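Local coordinates for 3,6-diketocamphane 1,6 monooxygenase (Pseudomonas putida, PDB 4UWM), which uses reduced FMN and molecular oxygen to turn a diketocamphane into its lactone in the bacterial breakdown of (-)-camphor, at residues S323-F335 with L364-P376. Numbering follows the deposited sequence.
Sequences SPDTVTEKINALF and LISKEVAPKILLP
On the outer layer of the TIM barrel, the last helix and the C-terminal tail pack across helix 324-335, with Val-369 and Ile-373 as the main points of contact. The short helical segments cross at -79°, their axes 10.1 Å apart. Val-369 is a knob in the hole formed by Pro-324, Val-327, Thr-328 and Ile-331. Its CG1 methyl, swung opposite the backbone N by a chi1 of 176°, reaches Val-327 CG1 at 3.9 Å and Ile-331 CD1, while CG2 lies against the backbone of Pro-324. In the conformer described here, Glu-368 OE1 comes near the proline CB and CG.

Thr-328 turns its hydroxyl back onto its own helix: OG1 donates to Pro-324 O at 2.6 Å, tilted 33° from the carbonyl plane, and the backbone N of Thr-328 reaches the same oxygen from the opposite face. A water then donates to both Thr-328 OG1 and Glu-368 O, bridging the segments. In one of its two conformers, Lys-372 NZ donates to that same Glu-368 oxygen at 2.8 Å. A valine at Thr-328 would probably leave this water without its acceptor on helix 324-335 and so break the polar bridge to Glu-368.

Farther along, Ile-373 divides its branches between two sites. CD1 fits among Thr-328, Ile-331 and Asn-332, 3.5 Å from Thr-328 O, whereas CG2 lies over one face of the Phe-335 ring in a CH-pi contact, 3.8 Å from the centroid. Trp-341 makes an edge-to-face contact with the same phenyl group. Backbone hydrogen bonds between Ile-373 and Met-3 and between Leu-375 and Met-1 tie the tail to the N-terminus as it runs past helix 324-335, on the outer helical layer of the bacterial luciferase-family barrel.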
ATOM      1  N   SER A 323     -34.107  12.936  13.031  1.00 47.83           N
ATOM      2  CA  SER A 323     -34.184  13.877  11.919  1.00 43.67           C
ATOM      3  C   SER A 323     -33.037  14.866  12.060  1.00 36.41           C
ATOM      4  O   SER A 323     -32.423  14.932  13.125  1.00 45.24           O
ATOM      5  CB  SER A 323     -35.502  14.642  11.987  1.00 47.80           C
ATOM      6  OG  SER A 323     -35.510  15.450  13.151  1.00 45.82           O
ATOM      7  N   PRO A 324     -32.760  15.658  11.007  1.00 35.60           N
ATOM      8  CA  PRO A 324     -31.729  16.683  11.105  1.00 41.76           C
ATOM      9  C   PRO A 324     -31.829  17.562  12.352  1.00 51.81           C
ATOM     10  O   PRO A 324     -30.803  17.836  12.981  1.00 49.23           O
ATOM     11  CB  PRO A 324     -31.934  17.499   9.831  1.00 44.63           C
ATOM     12  CG  PRO A 324     -32.385  16.482   8.842  1.00 46.54           C
ATOM     13  CD  PRO A 324     -33.227  15.495   9.616  1.00 44.23           C
ATOM     14  N   ASP A 325     -33.045  17.984  12.714  1.00 54.60           N
ATOM     15  CA  ASP A 325     -33.237  18.825  13.899  1.00 46.29           C
ATOM     16  C   ASP A 325     -32.977  18.066  15.198  1.00 36.47           C
ATOM     17  O   ASP A 325     -32.272  18.568  16.080  1.00 45.30           O
ATOM     18  CB  ASP A 325     -34.635  19.469  13.914  1.00 54.26           C
ATOM     19  CG  ASP A 325     -34.793  20.561  12.868  1.00 63.81           C
ATOM     20  OD1 ASP A 325     -33.843  21.344  12.651  1.00 68.68           O
ATOM     21  OD2 ASP A 325     -35.880  20.645  12.264  1.00 75.46           O
ATOM     22  N   THR A 326     -33.533  16.859  15.314  1.00 38.50           N
ATOM     23  CA  THR A 326     -33.298  15.995  16.486  1.00 44.04           C
ATOM     24  C   THR A 326     -31.800  15.733  16.730  1.00 49.73           C
ATOM     25  O   THR A 326     -31.316  15.800  17.867  1.00 50.84           O
ATOM     26  CB  THR A 326     -34.026  14.652  16.322  1.00 48.64           C
ATOM     27  OG1 THR A 326     -35.415  14.900  16.094  1.00 54.99           O
ATOM     28  CG2 THR A 326     -33.855  13.773  17.557  1.00 45.25           C
ATOM     29  N   VAL A 327     -31.070  15.441  15.655  1.00 50.58           N
ATOM     30  CA  VAL A 327     -29.633  15.197  15.761  1.00 46.13           C
ATOM     31  C   VAL A 327     -28.888  16.480  16.131  1.00 43.63           C
ATOM     32  O   VAL A 327     -28.006  16.455  17.003  1.00 41.21           O
ATOM     33  CB  VAL A 327     -29.070  14.504  14.497  1.00 42.38           C
ATOM     34  CG1 VAL A 327     -27.539  14.466  14.516  1.00 42.40           C
ATOM     35  CG2 VAL A 327     -29.624  13.088  14.411  1.00 37.18           C
ATOM     36  N   THR A 328     -29.269  17.596  15.505  1.00 46.01           N
ATOM     37  CA  THR A 328     -28.678  18.902  15.820  1.00 47.14           C
ATOM     38  C   THR A 328     -28.844  19.256  17.306  1.00 51.29           C
ATOM     39  O   THR A 328     -27.895  19.709  17.959  1.00 49.35           O
ATOM     40  CB  THR A 328     -29.261  20.025  14.940  1.00 54.32           C
ATOM     41  OG1 THR A 328     -29.105  19.682  13.557  1.00 53.37           O
ATOM     42  CG2 THR A 328     -28.557  21.357  15.206  1.00 61.02           C
ATOM     43  N   GLU A 329     -30.043  19.029  17.835  1.00 49.67           N
ATOM     44  CA  GLU A 329     -30.311  19.328  19.237  1.00 56.25           C
ATOM     45  C   GLU A 329     -29.537  18.397  20.156  1.00 49.50           C
ATOM     46  O   GLU A 329     -28.972  18.847  21.157  1.00 49.10           O
ATOM     47  CB  GLU A 329     -31.811  19.290  19.532  1.00 65.30           C
ATOM     48  CG  GLU A 329     -32.542  20.544  19.072  1.00 83.67           C
ATOM     49  CD  GLU A 329     -34.052  20.451  19.220  1.00104.95           C
ATOM     50  OE1 GLU A 329     -34.531  19.777  20.158  1.00107.38           O
ATOM     51  OE2 GLU A 329     -34.763  21.060  18.393  1.00107.80           O
ATOM     52  N   LYS A 330     -29.491  17.109  19.802  1.00 46.12           N
ATOM     53  CA  LYS A 330     -28.700  16.117  20.547  1.00 45.44           C
ATOM     54  C   LYS A 330     -27.208  16.473  20.618  1.00 40.83           C
ATOM     55  O   LYS A 330     -26.564  16.261  21.650  1.00 42.20           O
ATOM     56  CB  LYS A 330     -28.892  14.720  19.964  1.00 45.59           C
ATOM     57  CG  LYS A 330     -30.040  13.947  20.580  1.00 51.54           C
ATOM     58  CD  LYS A 330     -30.441  12.782  19.694  1.00 57.83           C
ATOM     59  CE  LYS A 330     -31.369  11.825  20.418  1.00 57.31           C
ATOM     60  NZ  LYS A 330     -31.968  10.857  19.459  1.00 61.53           N
ATOM     61  N   ILE A 331     -26.669  17.029  19.536  1.00 40.88           N
ATOM     62  CA  ILE A 331     -25.263  17.446  19.518  1.00 41.15           C
ATOM     63  C   ILE A 331     -25.063  18.664  20.422  1.00 45.80           C
ATOM     64  O   ILE A 331     -24.089  18.725  21.189  1.00 43.92           O
ATOM     65  CB  ILE A 331     -24.724  17.683  18.077  1.00 41.58           C
ATOM     66  CG1 ILE A 331     -24.769  16.375  17.262  1.00 39.09           C
ATOM     67  CG2 ILE A 331     -23.291  18.215  18.112  1.00 34.43           C
ATOM     68  CD1 ILE A 331     -24.431  16.532  15.792  1.00 37.15           C
ATOM     69  N   ASN A 332     -26.000  19.610  20.352  1.00 49.41           N
ATOM     70  CA  ASN A 332     -25.978  20.805  21.208  1.00 46.07           C
ATOM     71  C   ASN A 332     -25.957  20.478  22.704  1.00 42.34           C
ATOM     72  O   ASN A 332     -25.140  21.038  23.449  1.00 43.80           O
ATOM     73  CB  ASN A 332     -27.142  21.731  20.870  1.00 53.12           C
ATOM     74  CG  ASN A 332     -26.975  22.405  19.527  1.00 53.19           C
ATOM     75  OD1 ASN A 332     -25.934  22.994  19.240  1.00 64.31           O
ATOM     76  ND2 ASN A 332     -28.007  22.334  18.700  1.00 68.95           N
ATOM     77  N   ALA A 333     -26.830  19.557  23.122  1.00 38.32           N
ATOM     78  CA  ALA A 333     -26.832  19.040  24.490  1.00 39.87           C
ATOM     79  C   ALA A 333     -25.463  18.502  24.905  1.00 44.19           C
ATOM     80  O   ALA A 333     -24.982  18.804  25.999  1.00 42.96           O
ATOM     81  CB  ALA A 333     -27.905  17.976  24.671  1.00 43.86           C
ATOM     82  N   LEU A 334     -24.826  17.720  24.030  1.00 50.87           N
ATOM     83  CA  LEU A 334     -23.487  17.197  24.311  1.00 38.46           C
ATOM     84  C   LEU A 334     -22.463  18.306  24.415  1.00 34.33           C
ATOM     85  O   LEU A 334     -21.613  18.279  25.309  1.00 40.40           O
ATOM     86  CB  LEU A 334     -23.046  16.178  23.256  1.00 42.23           C
ATOM     87  CG  LEU A 334     -23.733  14.824  23.324  1.00 36.69           C
ATOM     88  CD1 LEU A 334     -23.621  14.124  21.981  1.00 38.95           C
ATOM     89  CD2 LEU A 334     -23.128  13.990  24.443  1.00 42.68           C
ATOM     90  N   PHE A 335     -22.554  19.272  23.502  1.00 37.02           N
ATOM     91  CA  PHE A 335     -21.655  20.428  23.482  1.00 42.64           C
ATOM     92  C   PHE A 335     -21.761  21.258  24.752  1.00 49.55           C
ATOM     93  O   PHE A 335     -20.741  21.665  25.314  1.00 49.36           O
ATOM     94  CB  PHE A 335     -21.910  21.294  22.251  1.00 41.50           C
ATOM     95  CG  PHE A 335     -21.026  20.958  21.072  1.00 48.99           C
ATOM     96  CD1 PHE A 335     -20.930  19.650  20.595  1.00 49.86           C
ATOM     97  CD2 PHE A 335     -20.302  21.955  20.426  1.00 47.40           C
ATOM     98  CE1 PHE A 335     -20.122  19.349  19.510  1.00 43.74           C
ATOM     99  CE2 PHE A 335     -19.495  21.660  19.340  1.00 51.95           C
ATOM    100  CZ  PHE A 335     -19.410  20.355  18.880  1.00 45.06           C
ATOM    101  N   LEU A 364     -27.162  14.475   4.871  1.00 34.64           N
ATOM    102  CA  LEU A 364     -27.915  15.264   5.844  1.00 37.16           C
ATOM    103  C   LEU A 364     -27.034  15.769   6.987  1.00 41.94           C
ATOM    104  O   LEU A 364     -27.105  16.945   7.363  1.00 33.07           O
ATOM    105  CB  LEU A 364     -29.102  14.473   6.395  1.00 41.44           C
ATOM    106  CG  LEU A 364     -30.268  14.255   5.428  1.00 43.18           C
ATOM    107  CD1 LEU A 364     -31.326  13.377   6.077  1.00 47.89           C
ATOM    108  CD2 LEU A 364     -30.862  15.578   4.955  1.00 42.96           C
ATOM    109  N   ILE A 365     -26.194  14.876   7.513  1.00 32.03           N
ATOM    110  CA  ILE A 365     -25.261  15.206   8.587  1.00 29.00           C
ATOM    111  C   ILE A 365     -24.304  16.311   8.137  1.00 32.98           C
ATOM    112  O   ILE A 365     -24.155  17.332   8.816  1.00 37.53           O
ATOM    113  CB  ILE A 365     -24.482  13.957   9.055  1.00 34.06           C
ATOM    114  CG1 ILE A 365     -25.430  12.957   9.724  1.00 39.21           C
ATOM    115  CG2 ILE A 365     -23.343  14.336   9.999  1.00 32.47           C
ATOM    116  CD1 ILE A 365     -24.969  11.513   9.639  1.00 46.84           C
ATOM    117  N   SER A 366     -23.699  16.124   6.969  1.00 34.57           N
ATOM    118  CA  SER A 366     -22.647  17.012   6.474  1.00 35.60           C
ATOM    119  C   SER A 366     -23.161  18.389   6.034  1.00 39.92           C
ATOM    120  O   SER A 366     -22.512  19.408   6.314  1.00 32.39           O
ATOM    121  CB  SER A 366     -21.894  16.333   5.318  1.00 37.19           C
ATOM    122  OG  SER A 366     -20.934  17.195   4.737  1.00 34.04           O
ATOM    123  N   LYS A 367     -24.314  18.403   5.351  1.00 40.85           N
ATOM    124  CA  LYS A 367     -24.891  19.634   4.797  0.50 41.88           C
ATOM    125  C   LYS A 367     -25.914  20.335   5.704  1.00 43.88           C
ATOM    126  O   LYS A 367     -25.976  21.565   5.730  1.00 45.91           O
ATOM    127  CB  LYS A 367     -25.528  19.360   3.430  0.50 38.72           C
ATOM    128  CG  LYS A 367     -24.535  19.160   2.301  0.50 41.87           C
ATOM    129  CD  LYS A 367     -25.241  18.783   1.010  0.50 37.32           C
ATOM    130  CE  LYS A 367     -24.268  18.738  -0.157  0.50 39.83           C
ATOM    131  NZ  LYS A 367     -24.884  18.141  -1.374  0.50 38.19           N
ATOM    132  N   GLU A 368     -26.718  19.560   6.436  1.00 48.06           N
ATOM    133  CA  GLU A 368     -27.832  20.113   7.221  0.60 50.30           C
ATOM    134  C   GLU A 368     -27.602  20.137   8.730  1.00 53.79           C
ATOM    135  O   GLU A 368     -28.125  21.006   9.425  1.00 61.85           O
ATOM    136  CB  GLU A 368     -29.140  19.371   6.915  0.60 48.69           C
ATOM    137  CG  GLU A 368     -29.702  19.629   5.524  0.60 58.30           C
ATOM    138  CD  GLU A 368     -31.153  19.197   5.378  0.60 64.43           C
ATOM    139  OE1 GLU A 368     -31.887  19.176   6.393  0.60 63.86           O
ATOM    140  OE2 GLU A 368     -31.564  18.884   4.241  0.60 65.53           O
ATOM    141  N   VAL A 369     -26.833  19.182   9.247  1.00 45.07           N
ATOM    142  CA  VAL A 369     -26.622  19.124  10.695  1.00 40.75           C
ATOM    143  C   VAL A 369     -25.370  19.888  11.132  1.00 47.73           C
ATOM    144  O   VAL A 369     -25.455  20.865  11.888  1.00 45.89           O
ATOM    145  CB  VAL A 369     -26.613  17.675  11.245  1.00 40.29           C
ATOM    146  CG1 VAL A 369     -26.281  17.664  12.732  1.00 41.15           C
ATOM    147  CG2 VAL A 369     -27.949  16.994  11.012  1.00 40.32           C
ATOM    148  N   ALA A 370     -24.211  19.452  10.641  1.00 42.80           N
ATOM    149  CA  ALA A 370     -22.939  19.966  11.137  1.00 38.01           C
ATOM    150  C   ALA A 370     -22.699  21.462  10.890  1.00 35.81           C
ATOM    151  O   ALA A 370     -22.127  22.122  11.757  1.00 38.71           O
ATOM    152  CB  ALA A 370     -21.766  19.124  10.629  1.00 32.10           C
ATOM    153  N   PRO A 371     -23.118  22.003   9.727  1.00 36.54           N
ATOM    154  CA  PRO A 371     -22.926  23.445   9.526  1.00 47.68           C
ATOM    155  C   PRO A 371     -23.576  24.324  10.609  1.00 49.59           C
ATOM    156  O   PRO A 371     -23.146  25.455  10.819  1.00 51.37           O
ATOM    157  CB  PRO A 371     -23.603  23.696   8.181  1.00 50.85           C
ATOM    158  CG  PRO A 371     -23.440  22.409   7.454  1.00 42.59           C
ATOM    159  CD  PRO A 371     -23.665  21.367   8.513  1.00 39.07           C
ATOM    160  N   LYS A 372     -24.579  23.788  11.298  1.00 51.43           N
ATOM    161  CA  LYS A 372     -25.287  24.532  12.338  0.60 53.40           C
ATOM    162  C   LYS A 372     -24.595  24.475  13.687  1.00 54.61           C
ATOM    163  O   LYS A 372     -24.810  25.337  14.530  1.00 53.86           O
ATOM    164  CB  LYS A 372     -26.739  24.058  12.467  0.60 51.39           C
ATOM    165  CG  LYS A 372     -27.744  24.969  11.777  0.60 57.34           C
ATOM    166  CD  LYS A 372     -28.011  24.560  10.337  0.60 56.96           C
ATOM    167  CE  LYS A 372     -29.351  23.851  10.214  0.60 52.86           C
ATOM    168  NZ  LYS A 372     -29.558  23.286   8.852  0.60 52.36           N
ATOM    169  N   ILE A 373     -23.759  23.461  13.897  1.00 51.47           N
ATOM    170  CA  ILE A 373     -23.045  23.323  15.169  1.00 48.69           C
ATOM    171  C   ILE A 373     -21.739  24.113  15.123  1.00 52.99           C
ATOM    172  O   ILE A 373     -20.814  23.756  14.392  1.00 50.56           O
ATOM    173  CB  ILE A 373     -22.762  21.845  15.543  1.00 46.14           C
ATOM    174  CG1 ILE A 373     -24.030  20.979  15.438  1.00 55.56           C
ATOM    175  CG2 ILE A 373     -22.116  21.750  16.921  1.00 39.82           C
ATOM    176  CD1 ILE A 373     -25.039  21.153  16.558  1.00 51.39           C
ATOM    177  N   LEU A 374     -21.676  25.199  15.888  1.00 64.04           N
ATOM    178  CA  LEU A 374     -20.468  26.031  15.953  1.00 71.94           C
ATOM    179  C   LEU A 374     -19.653  25.667  17.187  1.00 71.29           C
ATOM    180  O   LEU A 374     -20.203  25.179  18.177  1.00 78.50           O
ATOM    181  CB  LEU A 374     -20.822  27.527  15.963  1.00 72.09           C
ATOM    182  CG  LEU A 374     -21.643  28.130  14.812  1.00 73.89           C
ATOM    183  CD1 LEU A 374     -22.077  29.543  15.170  1.00 70.64           C
ATOM    184  CD2 LEU A 374     -20.891  28.120  13.483  1.00 78.32           C
ATOM    185  N   LEU A 375     -18.346  25.898  17.132  1.00 75.93           N
ATOM    186  CA  LEU A 375     -17.491  25.563  18.266  1.00 90.77           C
ATOM    187  C   LEU A 375     -17.149  26.777  19.137  1.00103.24           C
ATOM    188  O   LEU A 375     -16.502  27.717  18.663  1.00102.60           O
ATOM    189  CB  LEU A 375     -16.213  24.866  17.801  1.00 82.25           C
ATOM    190  CG  LEU A 375     -15.696  23.725  18.686  1.00 81.56           C
ATOM    191  CD1 LEU A 375     -14.525  23.071  17.985  1.00 78.09           C
ATOM    192  CD2 LEU A 375     -15.287  24.158  20.089  1.00 76.39           C
ATOM    193  N   PRO A 376     -17.584  26.754  20.416  1.00111.35           N
ATOM    194  CA  PRO A 376     -17.212  27.787  21.385  1.00110.76           C
ATOM    195  C   PRO A 376     -15.734  27.698  21.754  1.00 98.08           C
ATOM    196  O   PRO A 376     -15.144  28.685  22.188  1.00 89.83           O
ATOM    197  CB  PRO A 376     -18.081  27.456  22.609  1.00108.19           C
ATOM    198  CG  PRO A 376     -19.181  26.590  22.093  1.00102.77           C
ATOM    199  CD  PRO A 376     -18.549  25.798  20.990  1.00111.88           C
TER
HETATM  200  O   HOH W   1     -30.265  21.162  11.791  1.00 66.28           O